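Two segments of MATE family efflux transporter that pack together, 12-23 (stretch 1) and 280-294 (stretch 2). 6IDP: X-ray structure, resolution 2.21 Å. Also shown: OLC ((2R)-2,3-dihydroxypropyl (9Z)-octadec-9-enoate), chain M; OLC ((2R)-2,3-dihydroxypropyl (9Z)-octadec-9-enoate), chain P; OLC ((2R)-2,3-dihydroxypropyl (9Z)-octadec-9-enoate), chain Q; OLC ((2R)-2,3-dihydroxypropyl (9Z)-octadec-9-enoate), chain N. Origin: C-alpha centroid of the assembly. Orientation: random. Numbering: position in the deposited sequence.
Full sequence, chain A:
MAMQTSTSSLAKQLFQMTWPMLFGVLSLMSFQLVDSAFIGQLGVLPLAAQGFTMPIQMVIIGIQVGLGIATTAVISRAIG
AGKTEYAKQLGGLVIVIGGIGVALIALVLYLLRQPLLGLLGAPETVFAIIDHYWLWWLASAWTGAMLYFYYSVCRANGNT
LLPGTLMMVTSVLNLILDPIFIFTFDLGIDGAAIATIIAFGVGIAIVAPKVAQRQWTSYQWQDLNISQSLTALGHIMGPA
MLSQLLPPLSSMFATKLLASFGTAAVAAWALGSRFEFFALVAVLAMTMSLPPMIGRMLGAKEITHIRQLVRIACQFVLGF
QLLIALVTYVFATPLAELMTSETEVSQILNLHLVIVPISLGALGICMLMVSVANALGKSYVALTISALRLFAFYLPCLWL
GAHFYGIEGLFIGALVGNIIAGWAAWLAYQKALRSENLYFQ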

# COMPACT_ATOMS: atom_id res chain seq x y z
N LYS A 12 18.79 -14.52 -3.30
CA LYS A 12 18.07 -15.07 -4.45
C LYS A 12 16.62 -15.40 -4.11
O LYS A 12 15.74 -15.25 -4.96
CB LYS A 12 18.79 -16.32 -4.97
CG LYS A 12 20.06 -16.03 -5.74
CD LYS A 12 20.67 -17.31 -6.29
CE LYS A 12 21.84 -17.01 -7.22
NZ LYS A 12 22.92 -16.25 -6.53
N GLN A 13 16.38 -15.84 -2.88
CA GLN A 13 15.02 -16.15 -2.45
C GLN A 13 14.19 -14.87 -2.40
O GLN A 13 13.04 -14.84 -2.84
CB GLN A 13 15.02 -16.85 -1.09
CG GLN A 13 15.54 -18.28 -1.12
CD GLN A 13 15.69 -18.88 0.28
OE1 GLN A 13 15.06 -18.43 1.23
NE2 GLN A 13 16.54 -19.89 0.39
N LEU A 14 14.77 -13.81 -1.85
CA LEU A 14 14.09 -12.52 -1.77
C LEU A 14 13.78 -11.98 -3.16
O LEU A 14 12.70 -11.44 -3.39
CB LEU A 14 14.92 -11.51 -0.97
CG LEU A 14 14.34 -10.10 -0.86
CD1 LEU A 14 13.01 -10.09 -0.12
CD2 LEU A 14 15.34 -9.15 -0.19
N PHE A 15 14.73 -12.12 -4.08
CA PHE A 15 14.52 -11.66 -5.45
C PHE A 15 13.36 -12.39 -6.12
O PHE A 15 12.50 -11.76 -6.74
CB PHE A 15 15.80 -11.84 -6.29
CG PHE A 15 15.60 -11.55 -7.75
CD1 PHE A 15 15.48 -10.24 -8.20
CD2 PHE A 15 15.53 -12.58 -8.67
CE1 PHE A 15 15.30 -9.97 -9.54
CE2 PHE A 15 15.34 -12.31 -10.02
CZ PHE A 15 15.23 -11.00 -10.45
N GLN A 16 13.33 -13.71 -6.00
CA GLN A 16 12.28 -14.51 -6.62
C GLN A 16 10.92 -14.25 -5.99
O GLN A 16 9.89 -14.38 -6.65
CB GLN A 16 12.61 -16.01 -6.55
CG GLN A 16 13.75 -16.44 -7.46
CD GLN A 16 13.44 -16.22 -8.93
OE1 GLN A 16 12.30 -16.34 -9.37
NE2 GLN A 16 14.47 -15.90 -9.71
N MET A 17 10.91 -13.90 -4.71
CA MET A 17 9.67 -13.56 -4.03
C MET A 17 9.18 -12.16 -4.41
O MET A 17 7.97 -11.91 -4.46
CB MET A 17 9.84 -13.65 -2.52
CG MET A 17 9.91 -15.07 -1.97
SD MET A 17 8.29 -15.85 -1.82
CE MET A 17 7.52 -14.80 -0.59
N THR A 18 10.11 -11.26 -4.68
CA THR A 18 9.78 -9.85 -4.83
C THR A 18 9.38 -9.43 -6.25
O THR A 18 8.41 -8.70 -6.42
CB THR A 18 10.95 -8.95 -4.37
OG1 THR A 18 11.24 -9.22 -2.99
CG2 THR A 18 10.61 -7.48 -4.53
N TRP A 19 10.10 -9.91 -7.26
CA TRP A 19 9.83 -9.44 -8.62
C TRP A 19 8.40 -9.71 -9.13
O TRP A 19 7.88 -8.91 -9.91
CB TRP A 19 10.87 -10.02 -9.61
CG TRP A 19 10.70 -11.46 -9.99
CD1 TRP A 19 11.40 -12.52 -9.50
CD2 TRP A 19 9.80 -11.99 -10.97
NE1 TRP A 19 10.98 -13.69 -10.10
CE2 TRP A 19 10.00 -13.39 -11.01
CE3 TRP A 19 8.84 -11.43 -11.82
CZ2 TRP A 19 9.27 -14.22 -11.85
CZ3 TRP A 19 8.11 -12.26 -12.65
CH2 TRP A 19 8.33 -13.64 -12.66
N PRO A 20 7.74 -10.81 -8.70
CA PRO A 20 6.35 -10.90 -9.17
C PRO A 20 5.45 -9.82 -8.57
O PRO A 20 4.50 -9.39 -9.21
CB PRO A 20 5.89 -12.29 -8.70
CG PRO A 20 7.14 -13.05 -8.48
CD PRO A 20 8.14 -12.05 -7.99
N MET A 21 5.75 -9.40 -7.34
CA MET A 21 4.98 -8.34 -6.70
C MET A 21 5.28 -7.00 -7.35
O MET A 21 4.43 -6.12 -7.40
CB MET A 21 5.27 -8.29 -5.19
CG MET A 21 4.80 -9.51 -4.42
SD MET A 21 3.09 -9.97 -4.80
CE MET A 21 2.20 -8.52 -4.26
N LEU A 22 6.51 -6.85 -7.85
CA LEU A 22 6.88 -5.67 -8.61
C LEU A 22 6.04 -5.56 -9.87
O LEU A 22 5.47 -4.51 -10.16
CB LEU A 22 8.37 -5.71 -8.97
CG LEU A 22 8.89 -4.54 -9.80
CD1 LEU A 22 8.74 -3.23 -9.04
CD2 LEU A 22 10.34 -4.76 -10.20
N PHE A 23 5.97 -6.66 -10.63
CA PHE A 23 5.22 -6.68 -11.87
C PHE A 23 3.73 -6.53 -11.61
O PHE A 23 3.02 -5.90 -12.40
CB PHE A 23 5.48 -7.98 -12.64
CG PHE A 23 6.80 -8.02 -13.36
CD1 PHE A 23 7.75 -7.03 -13.16
CD2 PHE A 23 7.09 -9.04 -14.25
CE1 PHE A 23 8.97 -7.06 -13.81
CE2 PHE A 23 8.31 -9.08 -14.91
CZ PHE A 23 9.24 -8.09 -14.69
C18 OLC M . 13.21 -7.18 -12.80
C10 OLC M . 12.39 -16.09 -13.32
C17 OLC M . 12.47 -8.49 -12.63
C11 OLC M . 13.61 -15.20 -13.18
C16 OLC M . 13.02 -9.51 -13.59
C12 OLC M . 13.17 -13.78 -12.88
C15 OLC M . 12.36 -10.86 -13.35
C13 OLC M . 12.37 -13.24 -14.04
C14 OLC M . 12.85 -11.85 -14.39
C18 OLC P . 12.88 -6.83 -7.93
C10 OLC P . 19.31 -8.63 -4.76
C9 OLC P . 20.30 -9.30 -5.38
C17 OLC P . 14.06 -6.05 -7.38
C11 OLC P . 18.16 -9.38 -4.11
C8 OLC P . 20.31 -10.81 -5.45
C16 OLC P . 14.95 -6.96 -6.57
C12 OLC P . 17.36 -8.46 -3.22
C7 OLC P . 21.20 -11.27 -6.59
C15 OLC P . 14.36 -7.16 -5.20
C13 OLC P . 16.53 -7.51 -4.06
C6 OLC P . 22.51 -11.80 -6.04
C14 OLC P . 15.21 -8.15 -4.43
C5 OLC P . 22.30 -13.16 -5.42
C18 OLC Q . 17.89 -4.31 -9.86
C10 OLC Q . 19.45 -13.16 -9.72
C9 OLC Q . 19.86 -14.44 -9.65
C17 OLC Q . 17.53 -5.77 -10.02
C11 OLC Q . 20.37 -12.10 -10.29
C16 OLC Q . 18.51 -6.64 -9.25
C12 OLC Q . 19.63 -10.79 -10.46
C15 OLC Q . 18.35 -8.07 -9.71
C13 OLC Q . 18.89 -10.44 -9.19
C14 OLC Q . 19.15 -8.99 -8.81
C18 OLC N . 12.47 6.34 -11.98
C17 OLC N . 12.60 5.18 -11.02
C16 OLC N . 12.04 3.93 -11.66
C12 OLC N . 11.23 -0.90 -11.19
C15 OLC N . 12.18 2.76 -10.71
C13 OLC N . 11.89 0.30 -10.56
C14 OLC N . 11.46 1.56 -11.29
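Stretch 2 280-294: LVAVLAMTMSLPPMI

Two hydroxyl groups meet in the middle of an otherwise greasy helix-helix contact: Thr18 OG1 lies 2.7 Å from Ser289 OG, a hydrogen bond in a region where two membrane-protein helices come close and small side chains lie between them. The example illustrates a general principle, that small and weakly polar residues are often found where the backbones of packed helices come near each other, with longer apolar side chains filling the space around them.

Stretch 1 is helical throughout, part of a longer helix. Stretch 2 begins with Leu280 at the N-cap position, with phi/psi of -108/19, and is helical from Val281 to Ile294, continuing beyond it. The two axes approach to 8.2 Å, and their N-to-C directions differ by 125°, so the helices run in broadly opposed senses but cross steeply. The backbone register follows from this: the CA atoms of Leu22 and Ala285 are 5.0 Å apart and those of Thr18 and Ser289 5.3 Å, whereas the CA atoms of Leu14 and Leu290 stand 7.0 Å apart.

Both helices are kinked. In stretch 1 the N atoms of Pro20 and Met21 lack the regular bond to the residue four back; in stretch 2 the same holds for Met288, Pro291 and Pro292. Met21 and Met288 bond three residues back instead, Met21 N weakly to Thr18 O at 2.9 Å and Met288 N to Ala285 O at 3.1 Å. Proline lacks an amide hydrogen, so three of these gaps are inherent in the sequence.

The Thr18 hydroxyl does double duty. OG1 donates to the backbone O of Leu14 at 2.7 Å, a common way for threonine to satisfy itself within a helix, and remains available to Ser289 across the contact. Which acceptor takes the Ser289 proton is not settled. The Thr18 side chain sits as a knob among Ala282, Ala285, Met286 and Ser289, with CG2 3.9 Å from Ala285 CB. Ser289, whose chi1 is p, also packs its CB 3.5 Å from Met17 O, a direct approach of side chain to backbone.

Ala285 plays the corresponding part one turn earlier in stretch 2. Its CB points toward stretch 1 and reaches within 3.6 Å of Leu22 N and 4.0 Å of Met21 CB, so here a methyl group rests almost directly on the opposing backbone.

Larger residues surround this core. Toward the start of stretch 1, Leu14 (t, p) is a second knob, seated among Met286, Ser289, Leu290 and Met293; its CD1 lies 4.1 Å from Met286 CG, 4.1 Å from Leu290 CD1 and 3.9 Å from Met293 SD. Met293 reaches further, placing its SD 4.0 Å from Met17 CG and its CE 3.9 Å from Gln13 CB. Toward the other end, Leu22 CD1 meets Val281 CG1 at 3.8 Å, while on one flank Met21 CE approaches Met288 SD to 3.6 Å.

In all, 666 Å² is buried, both sides summed. Phe15, Trp19 and Phe23 point their CB atoms away from stretch 2 and contact lipid instead: an acyl chain of OLC (chain M) runs past all three, coming over one face of the Trp19 ring.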

# COMPACT_ATOMS: atom_id res chain seq x y z
N LEU A 280 9.90 4.38 -5.67
CA LEU A 280 9.90 3.47 -4.53
C LEU A 280 9.08 2.21 -4.77
O LEU A 280 8.69 1.53 -3.83
CB LEU A 280 9.37 4.19 -3.28
CG LEU A 280 10.32 5.14 -2.54
CD1 LEU A 280 9.53 6.02 -1.58
CD2 LEU A 280 11.38 4.35 -1.78
N VAL A 281 8.82 1.90 -6.04
CA VAL A 281 7.96 0.76 -6.36
C VAL A 281 8.62 -0.57 -6.00
O VAL A 281 7.93 -1.53 -5.65
CB VAL A 281 7.55 0.77 -7.86
CG1 VAL A 281 8.75 0.51 -8.76
CG2 VAL A 281 6.44 -0.24 -8.12
N ALA A 282 9.95 -0.64 -6.05
CA ALA A 282 10.64 -1.87 -5.69
C ALA A 282 10.60 -2.08 -4.18
O ALA A 282 10.50 -3.22 -3.71
CB ALA A 282 12.07 -1.85 -6.19
N VAL A 283 10.70 -0.99 -3.43
CA VAL A 283 10.60 -1.06 -1.98
C VAL A 283 9.19 -1.48 -1.60
O VAL A 283 8.99 -2.31 -0.71
CB VAL A 283 10.97 0.27 -1.32
CG1 VAL A 283 10.87 0.16 0.19
CG2 VAL A 283 12.38 0.69 -1.71
N LEU A 284 8.21 -0.90 -2.29
CA LEU A 284 6.80 -1.23 -2.08
C LEU A 284 6.55 -2.73 -2.30
O LEU A 284 5.88 -3.37 -1.49
CB LEU A 284 5.92 -0.40 -3.02
CG LEU A 284 4.46 -0.18 -2.63
CD1 LEU A 284 3.55 -1.30 -3.14
CD2 LEU A 284 4.32 -0.00 -1.12
N ALA A 285 7.10 -3.27 -3.38
CA ALA A 285 6.98 -4.70 -3.66
C ALA A 285 7.59 -5.54 -2.53
O ALA A 285 7.06 -6.59 -2.18
CB ALA A 285 7.66 -5.03 -4.98
N MET A 286 8.69 -5.05 -1.97
CA MET A 286 9.40 -5.77 -0.92
C MET A 286 8.61 -5.82 0.38
O MET A 286 8.74 -6.77 1.16
CB MET A 286 10.77 -5.13 -0.67
CG MET A 286 11.86 -6.11 -0.26
SD MET A 286 13.52 -5.42 -0.40
CE MET A 286 13.30 -4.33 -1.80
N THR A 287 7.77 -4.82 0.62
CA THR A 287 6.95 -4.79 1.84
C THR A 287 5.81 -5.79 1.77
O THR A 287 5.06 -5.96 2.73
CB THR A 287 6.37 -3.39 2.11
OG1 THR A 287 5.54 -2.99 1.01
CG2 THR A 287 7.49 -2.37 2.30
N MET A 288 5.66 -6.44 0.62
CA MET A 288 4.67 -7.49 0.46
C MET A 288 5.31 -8.88 0.35
O MET A 288 4.67 -9.89 0.62
CB MET A 288 3.80 -7.22 -0.77
CG MET A 288 2.86 -6.04 -0.59
SD MET A 288 1.92 -5.68 -2.08
CE MET A 288 3.22 -5.14 -3.18
N SER A 289 6.58 -8.91 -0.03
CA SER A 289 7.28 -10.18 -0.22
C SER A 289 8.10 -10.57 1.01
O SER A 289 8.20 -11.75 1.36
CB SER A 289 8.18 -10.13 -1.45
OG SER A 289 9.12 -9.07 -1.35
N LEU A 290 8.68 -9.57 1.67
CA LEU A 290 9.54 -9.81 2.83
C LEU A 290 8.81 -10.28 4.10
O LEU A 290 9.30 -11.19 4.77
CB LEU A 290 10.35 -8.54 3.13
CG LEU A 290 11.40 -8.60 4.24
CD1 LEU A 290 12.39 -9.71 3.96
CD2 LEU A 290 12.10 -7.26 4.37
N PRO A 291 7.66 -9.66 4.46
CA PRO A 291 7.01 -10.12 5.69
C PRO A 291 6.66 -11.63 5.79
O PRO A 291 6.81 -12.17 6.88
CB PRO A 291 5.73 -9.28 5.75
CG PRO A 291 6.10 -8.02 5.05
CD PRO A 291 7.00 -8.46 3.92
N PRO A 292 6.20 -12.27 4.70
CA PRO A 292 5.95 -13.71 4.85
C PRO A 292 7.22 -14.50 5.14
O PRO A 292 7.19 -15.46 5.92
CB PRO A 292 5.37 -14.13 3.50
CG PRO A 292 4.91 -12.88 2.86
CD PRO A 292 5.80 -11.80 3.36
N MET A 293 8.33 -14.11 4.51
CA MET A 293 9.61 -14.76 4.74
C MET A 293 10.03 -14.60 6.20
O MET A 293 10.44 -15.57 6.84
CB MET A 293 10.68 -14.19 3.81
CG MET A 293 10.34 -14.27 2.33
SD MET A 293 11.58 -13.50 1.26
CE MET A 293 12.92 -14.69 1.36
N ILE A 294 9.92 -13.38 6.71
CA ILE A 294 10.28 -13.08 8.09
C ILE A 294 9.40 -13.84 9.08
O ILE A 294 9.90 -14.44 10.03
CB ILE A 294 10.19 -11.57 8.39
CG1 ILE A 294 11.15 -10.78 7.50
CG2 ILE A 294 10.49 -11.29 9.85
CD1 ILE A 294 12.60 -11.11 7.74